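Local coordinates for protein acyl-CoA thioesterase (Alicyclobacillus acidocaldarius subsp. acidocaldarius, PDB 3RQB) that is a hotdog-fold protein that probably hydrolyses the thioester bond of acyl-CoA substrates, although its precise function is not established, at residues Ala183-Leu188 with Val213-Asp218; Glu249-Ser252 with Asp256-Ala259; Arg195-Val198 with Pro203-Ile206; Leu154-Ala159 with Val163-Thr168. One frame throughout, in Å; residues are numbered along the deposited sequence.

Interaction 1 (Ala183-Leu188 with Val213-Asp218); sequences AALAAL and VYFLAD
Leu185 extends CG opposite its backbone N (chi1 179°), which brings CD2 to the strand's Phe215, while Phe215 sets its ring beside its backbone N (chi1 -53°) and reaches back to helix 182-188. The two side chains run antiparallel alongside one another. Leu185 CD2 arrives at the rim of the phenyl group, in its plane, 4.0 Å from Phe215 CD1, so the leucine abuts the ring edge. The helix backbone also comes near, with Ala186 N 4.4 Å from Phe215 CE1. Two residues earlier on the strand, Val213 turns its CG1 methyl to the helix and meets Ala186 CB at 4.5 Å, a loose apolar touch. No hydrogen bond crosses this contact, and the short helix and strand axes stay 9.6 Å apart at closest approach, their N-to-C directions 136° apart. All four touching residues are buried, and Ala186 offers Val213 just its CB. Around them the hotdog fold closes in: strand 206-215 lies between strands 61-69 and 257-267, with Val213 and Phe215 hydrogen-bonded through their backbones to Leu65 and Leu63. His182 stacks edge-to-face with Phe215, Leu49 of helix 41-53 also touches that side chain, and Ala183 packs on Phe12 of helix 11-15 and on helix 41-53.

Interaction 2 (Glu249-Ser252 with Asp256-Ala259); sequences EVWS and DLLA
Strands 243-251 and 257-267 pair antiparallel in a beta hairpin whose register slips by one residue at a classic beta bulge, where Leu258 and Ala259 both face Val250. Val250 O takes Leu258 N at 2.7 Å and, weakly, Ala259 N at 3.4 Å, while Val250 N gives its proton to Ala259 O. Beyond the bulge, Trp251 and Leu257 form a non-hydrogen-bonded pair with their side chains on one face of the sheet. Leu257 extends its CG away from the backbone N (chi1 175°), which carries CD1 over the indole in a CH-pi contact, 3.8 Å from the centroid of the six-membered ring of Trp251. Leu257 CB supports the same ring at CZ3. The indole N-H bends back along its own strand in a weak bond from Trp251 NE1 to Glu249 OE1. A phenylalanine at Trp251 would probably leave Glu249 without this N-H and Leu257 CD1 with less aromatic face to lie on. At the turn, Ser252 N bonds to Asp256 O at 2.7 Å, and Ser252 OG, set between its backbone N and carbonyl carbon (chi1 79°), accepts Asp256 N at 2.9 Å. Thr237 of the second subunit packs on Glu249 and Leu257. The chemistry thus divides along the hairpin: a CH-pi contact follows the bulge, whereas at the turn Ser252 N, Asp256 O and Asp256 N find partners within the hairpin, and Ser252 OG also takes weak bonds from Asp254 N and Gly255 N.

Interaction 3 (Arg195-Val198 with Pro203-Ile206); sequences RVYV and PVPI
The connection from helix 195-200 into strand 206-215, in the C-terminal hotdog domain, doubles back on the helix so that Tyr197 and Val196 meet Pro203, Val204 and Ile206. Tyr197 lays one face of its ring against the proline: Pro203 CA stands 4.0 Å from the ring centroid in a CH-pi contact, and Pro203 CB is 3.8 Å from Tyr197 CE1, above the plane but offset toward the rim. Pro203 lies roughly perpendicular to the tyrosine side chain. On the neighbouring residue, Val196 CG1 is the shared apolar contact, touching Val204 CG2 and Ile206 CG2 at 3.8 Å each. Its chi1 of 73° places CG1 between the backbone N and the carbonyl carbon, which points that methyl at both partners. Ile206 lies alongside Val196, pointing the other way, and also brings CG1 to the phenol end of Tyr197. Beneath these residues lies the sheet: Phe244 touches both Val196 and Ile206, and Trp119 of the second subunit packs on Val196. The outer side is near the surface, where Pro203 is exposed. The one hydrogen bond across the contact runs from the phenol to the returning chain: Tyr197 OH gives its proton to Val204 O at 3.3 Å, a long bond whose donor is tilted 21° from the carbonyl plane, while that same oxygen lies at the edge of the ring.

Interaction 4 (Leu154-Ala159 with Val163-Thr168); sequences LIRGSA and VQDATT
Gly157 and Thr168 hold the close side of this contact, their CA atoms 4.1 Å apart. Thr168 OG1 gives its proton to Gly157 O at 2.6 Å, in the carbonyl plane and on a lone pair. Gly157 has no side chain and a positive phi of 68°, so the two backbones can draw together here, and Gly157 CA makes a CA-H...O contact to Thr167 O at 3.4 Å. Nearby, Leu154 CD1 reaches Thr168 CG2 at 3.9 Å. The contact spans the end of strand 150-156, outermost within this chain of the hotdog fold, the link after it and the start of its neighbour 168-174; the link contains an Asx turn in which Asp165 OD1 accepts Thr167 N at 3.2 Å. The partly exposed side is looser and charged. The bend of Arg156 at chi3 (-71°) carries its guanidinium along the link, where Asp165 OD1 and Thr167 O lie over one face and Val163 CB sits at the edge, in plane. Arg156 NH2 and Asp165 OD2 form a salt bridge of 2.6 Å, but the hydrogen bond within it is weak and strongly bent, and the guanidinium and carboxylate planes stand 71° apart. Replacing Arg156 by an alanine would probably strip Asp165 of this positive partner and uncover the flank of Val163. Glu123 of the second subunit packs on Asp165 and weakly accepts Ala166 N, probably adding negative charge here.

How the interactions relate
Interactions 1 and 2 are buried and share the sheet: strands 206-215 and 257-267 are neighbours, and Leu258 O lies within probable hydrogen-bonding reach of Leu216 N (3.0 Å) and Ala217 N (3.2 Å). Interaction 1 is purely apolar, whereas interaction 2 adds main-chain pairing. Interactions 3 and 4 lie farther out, centres about 12 Å apart, and Arg195 joins them: its NH1 probably bonds to Ala166 O (2.6 Å) and Thr168 OG1 (2.7 Å). Interaction 3, on the surface, mixes apolar packing with one phenol bond; interaction 4, partly buried, relies on polar links. Along the chain, interaction 3 is nested inside the loop closed by interaction 1.

Interaction 1 (Ala183-Leu188 with Val213-Asp218)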
loop_
_atom_site.group_PDB
_atom_site.type_symbol
_atom_site.label_atom_id
_atom_site.label_comp_id
_atom_site.label_asym_id
_atom_site.label_seq_id
_atom_site.Cartn_x
_atom_site.Cartn_y
_atom_site.Cartn_z
ATOM N N ALA B 183 -13.213 -1.700 10.224
ATOM C CA ALA B 183 -13.146 -0.282 9.883
ATOM C C ALA B 183 -12.461 0.536 10.991
ATOM O O ALA B 183 -11.644 1.415 10.716
ATOM C CB ALA B 183 -14.535 0.268 9.543
ATOM N N ALA B 184 -12.785 0.226 12.242
ATOM C CA ALA B 184 -12.229 0.944 13.383
ATOM C C ALA B 184 -10.724 0.782 13.366
ATOM O O ALA B 184 -9.956 1.696 13.717
ATOM C CB ALA B 184 -12.795 0.387 14.670
ATOM N N LEU B 185 -10.320 -0.408 12.943
ATOM C CA LEU B 185 -8.926 -0.788 12.888
ATOM C C LEU B 185 -8.190 -0.005 11.803
ATOM O O LEU B 185 -7.124 0.544 12.049
ATOM C CB LEU B 185 -8.834 -2.288 12.649
ATOM C CG LEU B 185 -7.414 -2.835 12.550
ATOM C CD1 LEU B 185 -6.529 -2.250 13.647
ATOM C CD2 LEU B 185 -7.423 -4.356 12.601
ATOM N N ALA B 186 -8.765 0.056 10.609
ATOM C CA ALA B 186 -8.240 0.923 9.563
ATOM C C ALA B 186 -8.015 2.338 10.117
ATOM O O ALA B 186 -6.949 2.944 9.934
ATOM C CB ALA B 186 -9.213 0.969 8.383
ATOM N N ALA B 187 -9.023 2.866 10.803
ATOM C CA ALA B 187 -8.935 4.242 11.277
ATOM C C ALA B 187 -7.765 4.400 12.232
ATOM O O ALA B 187 -7.057 5.401 12.186
ATOM C CB ALA B 187 -10.241 4.696 11.918
ATOM N N LEU B 188 -7.546 3.398 13.076
ATOM C CA LEU B 188 -6.496 3.496 14.079
ATOM C C LEU B 188 -5.118 3.609 13.469
ATOM O O LEU B 188 -4.168 3.932 14.166
ATOM C CB LEU B 188 -6.550 2.321 15.048
ATOM C CG LEU B 188 -7.600 2.536 16.141
ATOM C CD1 LEU B 188 -7.923 1.232 16.838
ATOM C CD2 LEU B 188 -7.135 3.576 17.148
ATOM N N VAL B 213 -3.822 -0.417 3.869
ATOM C CA VAL B 213 -3.822 -1.284 5.051
ATOM C C VAL B 213 -4.127 -2.760 4.744
ATOM O O VAL B 213 -5.104 -3.099 4.068
ATOM C CB VAL B 213 -4.806 -0.793 6.128
ATOM C CG1 VAL B 213 -6.218 -0.787 5.580
ATOM C CG2 VAL B 213 -4.725 -1.679 7.362
ATOM N N TYR B 214 -3.294 -3.639 5.277
ATOM C CA TYR B 214 -3.507 -5.065 5.122
ATOM C C TYR B 214 -3.947 -5.608 6.473
ATOM O O TYR B 214 -3.298 -5.321 7.490
ATOM C CB TYR B 214 -2.193 -5.732 4.712
ATOM C CG TYR B 214 -1.643 -5.282 3.377
ATOM C CD1 TYR B 214 -2.423 -4.549 2.486
ATOM C CD2 TYR B 214 -0.351 -5.613 3.000
ATOM C CE1 TYR B 214 -1.925 -4.159 1.257
ATOM C CE2 TYR B 214 0.158 -5.225 1.776
ATOM C CZ TYR B 214 -0.630 -4.500 0.907
ATOM O OH TYR B 214 -0.117 -4.123 -0.312
ATOM N N PHE B 215 -5.037 -6.374 6.522
ATOM C CA PHE B 215 -5.388 -6.982 7.803
ATOM C C PHE B 215 -4.810 -8.386 7.861
ATOM O O PHE B 215 -5.397 -9.311 7.312
ATOM C CB PHE B 215 -6.905 -7.129 7.928
ATOM C CG PHE B 215 -7.667 -5.864 7.694
ATOM C CD1 PHE B 215 -8.024 -5.052 8.757
ATOM C CD2 PHE B 215 -8.053 -5.498 6.415
ATOM C CE1 PHE B 215 -8.735 -3.882 8.553
ATOM C CE2 PHE B 215 -8.763 -4.332 6.201
ATOM C CZ PHE B 215 -9.105 -3.521 7.273
ATOM N N LEU B 216 -3.749 -8.573 8.640
ATOM C CA LEU B 216 -3.036 -9.849 8.659
ATOM C C LEU B 216 -3.725 -10.867 9.558
ATOM O O LEU B 216 -3.744 -12.072 9.273
ATOM C CB LEU B 216 -1.566 -9.643 9.049
ATOM C CG LEU B 216 -0.838 -8.766 8.027
ATOM C CD1 LEU B 216 0.313 -7.993 8.657
ATOM C CD2 LEU B 216 -0.373 -9.603 6.837
ATOM N N ALA B 217 -4.295 -10.370 10.647
ATOM C CA ALA B 217 -4.972 -11.233 11.586
ATOM C C ALA B 217 -6.312 -11.652 11.014
ATOM O O ALA B 217 -7.031 -10.848 10.397
ATOM C CB ALA B 217 -5.156 -10.531 12.908
ATOM N N ASP B 218 -6.635 -12.925 11.216
ATOM C CA ASP B 218 -7.943 -13.453 10.871
ATOM C C ASP B 218 -8.992 -12.611 11.562
ATOM O O ASP B 218 -8.763 -12.090 12.650
ATOM C CB ASP B 218 -8.062 -14.888 11.378
ATOM C CG ASP B 218 -7.802 -14.996 12.876
ATOM O OD1 ASP B 218 -6.654 -14.701 13.291
ATOM O OD2 ASP B 218 -8.733 -15.367 13.632
#

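Interaction 2 (Glu249-Ser252 with Asp256-Ala259)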
loop_
_atom_site.group_PDB
_atom_site.type_symbol
_atom_site.label_atom_id
_atom_site.label_comp_id
_atom_site.label_asym_id
_atom_site.label_seq_id
_atom_site.Cartn_x
_atom_site.Cartn_y
_atom_site.Cartn_z
ATOM N N GLU B 249 2.734 -0.782 11.963
ATOM C CA GLU B 249 2.153 -2.055 12.375
ATOM C C GLU B 249 1.289 -1.878 13.610
ATOM O O GLU B 249 1.526 -0.981 14.415
ATOM C CB GLU B 249 3.254 -3.038 12.713
ATOM C CG GLU B 249 4.361 -3.036 11.704
ATOM C CD GLU B 249 5.703 -3.335 12.327
ATOM O OE1 GLU B 249 5.745 -3.670 13.537
ATOM O OE2 GLU B 249 6.715 -3.223 11.600
ATOM N N VAL B 250 0.290 -2.743 13.763
ATOM C CA VAL B 250 -0.566 -2.704 14.943
ATOM C C VAL B 250 -0.636 -4.058 15.607
ATOM O O VAL B 250 -1.017 -5.046 14.982
ATOM C CB VAL B 250 -1.992 -2.259 14.610
ATOM C CG1 VAL B 250 -2.782 -2.067 15.902
ATOM C CG2 VAL B 250 -1.966 -0.966 13.820
ATOM N N TRP B 251 -0.284 -4.097 16.885
ATOM C CA TRP B 251 -0.209 -5.363 17.597
ATOM C C TRP B 251 -1.242 -5.460 18.706
ATOM O O TRP B 251 -1.673 -4.445 19.278
ATOM C CB TRP B 251 1.167 -5.540 18.234
ATOM C CG TRP B 251 2.342 -5.361 17.321
ATOM C CD1 TRP B 251 2.876 -4.183 16.889
ATOM C CD2 TRP B 251 3.167 -6.401 16.773
ATOM N NE1 TRP B 251 3.969 -4.424 16.092
ATOM C CE2 TRP B 251 4.168 -5.777 16.006
ATOM C CE3 TRP B 251 3.144 -7.799 16.848
ATOM C CZ2 TRP B 251 5.138 -6.506 15.316
ATOM C CZ3 TRP B 251 4.102 -8.517 16.161
ATOM C CH2 TRP B 251 5.086 -7.870 15.406
ATOM N N SER B 252 -1.629 -6.699 19.002
ATOM C CA SER B 252 -2.439 -7.004 20.176
ATOM C C SER B 252 -1.538 -7.034 21.390
ATOM O O SER B 252 -0.337 -7.251 21.262
ATOM C CB SER B 252 -3.113 -8.361 20.043
ATOM O OG SER B 252 -2.187 -9.393 20.333
ATOM N N ASP B 256 0.173 -10.568 19.081
ATOM C CA ASP B 256 -0.361 -10.899 17.760
ATOM C C ASP B 256 -0.350 -9.692 16.833
ATOM O O ASP B 256 -0.753 -8.586 17.219
ATOM C CB ASP B 256 -1.787 -11.428 17.876
ATOM C CG ASP B 256 -1.879 -12.677 18.734
ATOM O OD1 ASP B 256 -1.777 -13.796 18.182
ATOM O OD2 ASP B 256 -2.050 -12.538 19.964
ATOM N N LEU B 257 0.085 -9.911 15.598
ATOM C CA LEU B 257 0.201 -8.823 14.646
ATOM C C LEU B 257 -1.120 -8.662 13.908
ATOM O O LEU B 257 -1.544 -9.540 13.152
ATOM C CB LEU B 257 1.314 -9.118 13.645
ATOM C CG LEU B 257 1.443 -8.089 12.522
ATOM C CD1 LEU B 257 1.855 -6.743 13.088
ATOM C CD2 LEU B 257 2.442 -8.556 11.479
ATOM N N LEU B 258 -1.760 -7.524 14.129
ATOM C CA LEU B 258 -3.114 -7.274 13.646
ATOM C C LEU B 258 -3.166 -6.745 12.207
ATOM O O LEU B 258 -3.825 -7.334 11.350
ATOM C CB LEU B 258 -3.869 -6.376 14.621
ATOM C CG LEU B 258 -3.778 -6.858 16.075
ATOM C CD1 LEU B 258 -4.397 -5.862 17.032
ATOM C CD2 LEU B 258 -4.431 -8.210 16.246
ATOM N N ALA B 259 -2.551 -5.591 11.962
ATOM C CA ALA B 259 -2.489 -5.047 10.607
ATOM C C ALA B 259 -1.191 -4.320 10.319
ATOM O O ALA B 259 -0.427 -3.991 11.221
ATOM C CB ALA B 259 -3.662 -4.132 10.348
#

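Interaction 3 (Arg195-Val198 with Pro203-Ile206)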
loop_
_atom_site.group_PDB
_atom_site.type_symbol
_atom_site.label_atom_id
_atom_site.label_comp_id
_atom_site.label_asym_id
_atom_site.label_seq_id
_atom_site.Cartn_x
_atom_site.Cartn_y
_atom_site.Cartn_z
ATOM N N ARG B 195 4.919 11.584 10.564
ATOM C CA ARG B 195 6.316 11.239 10.811
ATOM C C ARG B 195 7.193 12.505 10.883
ATOM O O ARG B 195 7.995 12.678 11.811
ATOM C CB ARG B 195 6.833 10.267 9.742
ATOM C CG ARG B 195 6.178 8.876 9.742
ATOM C CD ARG B 195 6.355 8.148 11.066
ATOM N NE ARG B 195 5.278 8.468 12.004
ATOM C CZ ARG B 195 5.401 8.496 13.330
ATOM N NH1 ARG B 195 6.559 8.231 13.904
ATOM N NH2 ARG B 195 4.359 8.797 14.087
ATOM N N VAL B 196 7.001 13.406 9.922
ATOM C CA VAL B 196 7.821 14.606 9.807
ATOM C C VAL B 196 7.814 15.489 11.074
ATOM O O VAL B 196 8.861 15.983 11.493
ATOM C CB VAL B 196 7.446 15.411 8.541
ATOM C CG1 VAL B 196 6.110 16.095 8.729
ATOM C CG2 VAL B 196 8.523 16.433 8.203
ATOM N N TYR B 197 6.650 15.686 11.687
ATOM C CA TYR B 197 6.602 16.386 12.970
ATOM C C TYR B 197 7.582 15.731 13.942
ATOM O O TYR B 197 8.379 16.407 14.594
ATOM C CB TYR B 197 5.204 16.337 13.598
ATOM C CG TYR B 197 4.100 17.049 12.838
ATOM C CD1 TYR B 197 4.349 17.692 11.633
ATOM C CD2 TYR B 197 2.801 17.085 13.339
ATOM C CE1 TYR B 197 3.327 18.344 10.941
ATOM C CE2 TYR B 197 1.777 17.733 12.658
ATOM C CZ TYR B 197 2.045 18.362 11.459
ATOM O OH TYR B 197 1.032 19.005 10.774
ATOM N N VAL B 198 7.511 14.407 14.038
ATOM C CA VAL B 198 8.354 13.670 14.964
ATOM C C VAL B 198 9.823 13.979 14.711
ATOM O O VAL B 198 10.629 14.086 15.649
ATOM C CB VAL B 198 8.157 12.152 14.828
ATOM C CG1 VAL B 198 8.729 11.455 16.044
ATOM C CG2 VAL B 198 6.680 11.799 14.644
ATOM N N PRO B 203 5.702 21.582 13.511
ATOM C CA PRO B 203 4.837 21.246 12.368
ATOM C C PRO B 203 5.180 21.946 11.036
ATOM O O PRO B 203 5.734 23.060 11.009
ATOM C CB PRO B 203 3.447 21.685 12.846
ATOM C CG PRO B 203 3.727 22.853 13.718
ATOM C CD PRO B 203 5.052 22.551 14.414
ATOM N N VAL B 204 4.838 21.260 9.945
ATOM C CA VAL B 204 4.821 21.811 8.594
ATOM C C VAL B 204 3.499 21.385 7.982
ATOM O O VAL B 204 2.830 20.483 8.495
ATOM C CB VAL B 204 5.979 21.287 7.685
ATOM C CG1 VAL B 204 7.294 21.971 8.007
ATOM C CG2 VAL B 204 6.120 19.771 7.778
ATOM N N PRO B 205 3.095 22.047 6.896
ATOM C CA PRO B 205 1.902 21.578 6.185
ATOM C C PRO B 205 2.121 20.202 5.560
ATOM O O PRO B 205 3.114 19.990 4.864
ATOM C CB PRO B 205 1.731 22.625 5.081
ATOM C CG PRO B 205 2.368 23.858 5.640
ATOM C CD PRO B 205 3.535 23.376 6.440
ATOM N N ILE B 206 1.185 19.287 5.788
ATOM C CA ILE B 206 1.238 17.969 5.168
ATOM C C ILE B 206 -0.172 17.535 4.812
ATOM O O ILE B 206 -1.142 18.035 5.381
ATOM C CB ILE B 206 1.893 16.897 6.096
ATOM C CG1 ILE B 206 1.230 16.874 7.479
ATOM C CG2 ILE B 206 3.387 17.140 6.244
ATOM C CD1 ILE B 206 0.026 15.950 7.600
#

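Interaction 4 (Leu154-Ala159 with Val163-Thr168)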
loop_
_atom_site.group_PDB
_atom_site.type_symbol
_atom_site.label_atom_id
_atom_site.label_comp_id
_atom_site.label_asym_id
_atom_site.label_seq_id
_atom_site.Cartn_x
_atom_site.Cartn_y
_atom_site.Cartn_z
ATOM N N LEU B 154 1.157 7.727 24.761
ATOM C CA LEU B 154 2.360 7.800 23.948
ATOM C C LEU B 154 3.571 7.290 24.709
ATOM O O LEU B 154 3.801 7.651 25.871
ATOM C CB LEU B 154 2.626 9.214 23.444
ATOM C CG LEU B 154 3.869 9.267 22.549
ATOM C CD1 LEU B 154 3.614 8.621 21.190
ATOM C CD2 LEU B 154 4.327 10.691 22.375
ATOM N N ILE B 155 4.337 6.451 24.023
ATOM C CA ILE B 155 5.466 5.744 24.601
ATOM C C ILE B 155 6.765 6.411 24.205
ATOM O O ILE B 155 7.507 6.887 25.060
ATOM C CB ILE B 155 5.470 4.286 24.163
ATOM C CG1 ILE B 155 4.101 3.661 24.481
ATOM C CG2 ILE B 155 6.617 3.540 24.818
ATOM C CD1 ILE B 155 3.981 2.192 24.140
ATOM N N ARG B 156 7.056 6.422 22.911
ATOM C CA ARG B 156 8.174 7.213 22.405
ATOM C C ARG B 156 7.767 7.885 21.099
ATOM O O ARG B 156 6.634 7.721 20.641
ATOM C CB ARG B 156 9.418 6.343 22.198
ATOM C CG ARG B 156 9.424 5.583 20.894
ATOM C CD ARG B 156 10.769 4.950 20.620
ATOM N NE ARG B 156 11.792 5.937 20.288
ATOM C CZ ARG B 156 12.909 5.656 19.623
ATOM N NH1 ARG B 156 13.142 4.416 19.200
ATOM N NH2 ARG B 156 13.792 6.612 19.371
ATOM N N GLY B 157 8.694 8.630 20.500
ATOM C CA GLY B 157 8.460 9.221 19.194
ATOM C C GLY B 157 7.422 10.327 19.045
ATOM O O GLY B 157 6.448 10.158 18.306
ATOM N N SER B 158 7.582 11.436 19.761
ATOM C CA SER B 158 6.686 12.572 19.546
ATOM C C SER B 158 7.407 13.770 18.938
ATOM O O SER B 158 8.597 13.695 18.614
ATOM C CB SER B 158 5.960 12.982 20.836
ATOM O OG SER B 158 6.867 13.365 21.858
ATOM N N ALA B 159 6.670 14.862 18.760
ATOM C CA ALA B 159 7.274 16.138 18.389
ATOM C C ALA B 159 7.762 16.928 19.630
ATOM O O ALA B 159 8.360 18.005 19.507
ATOM C CB ALA B 159 6.299 16.965 17.560
ATOM N N VAL B 163 13.774 12.458 21.022
ATOM C CA VAL B 163 14.034 11.367 20.087
ATOM C C VAL B 163 14.367 11.842 18.675
ATOM O O VAL B 163 13.587 12.553 18.039
ATOM C CB VAL B 163 12.817 10.432 20.032
ATOM C CG1 VAL B 163 12.924 9.486 18.853
ATOM C CG2 VAL B 163 12.678 9.671 21.341
ATOM N N GLN B 164 15.521 11.418 18.176
ATOM C CA GLN B 164 16.053 11.973 16.940
ATOM C C GLN B 164 15.730 11.165 15.683
ATOM O O GLN B 164 16.096 11.558 14.577
ATOM C CB GLN B 164 17.566 12.185 17.090
ATOM C CG GLN B 164 17.913 12.950 18.359
ATOM C CD GLN B 164 19.403 12.946 18.642
ATOM O OE1 GLN B 164 20.194 12.452 17.835
ATOM N NE2 GLN B 164 19.795 13.494 19.790
ATOM N N ASP B 165 15.045 10.042 15.858
ATOM C CA ASP B 165 14.581 9.258 14.723
ATOM C C ASP B 165 13.082 9.449 14.499
ATOM O O ASP B 165 12.429 10.199 15.226
ATOM C CB ASP B 165 14.894 7.781 14.927
ATOM C CG ASP B 165 14.411 7.268 16.262
ATOM O OD1 ASP B 165 13.370 6.581 16.288
ATOM O OD2 ASP B 165 15.064 7.569 17.286
ATOM N N ALA B 166 12.549 8.776 13.483
ATOM C CA ALA B 166 11.146 8.925 13.089
ATOM C C ALA B 166 10.188 7.873 13.659
ATOM O O ALA B 166 9.031 7.821 13.269
ATOM C CB ALA B 166 11.029 8.989 11.573
ATOM N N THR B 167 10.683 7.000 14.528
ATOM C CA THR B 167 9.895 5.857 14.995
ATOM C C THR B 167 9.019 6.158 16.215
ATOM O O THR B 167 9.501 6.643 17.236
ATOM C CB THR B 167 10.804 4.638 15.307
ATOM O OG1 THR B 167 11.379 4.126 14.091
ATOM C CG2 THR B 167 10.013 3.544 16.004
ATOM N N THR B 168 7.732 5.847 16.102
ATOM C CA THR B 168 6.779 6.063 17.189
ATOM C C THR B 168 6.212 4.753 17.732
ATOM O O THR B 168 5.902 3.835 16.965
ATOM C CB THR B 168 5.584 6.933 16.727
ATOM O OG1 THR B 168 6.019 8.283 16.540
ATOM C CG2 THR B 168 4.456 6.915 17.758
#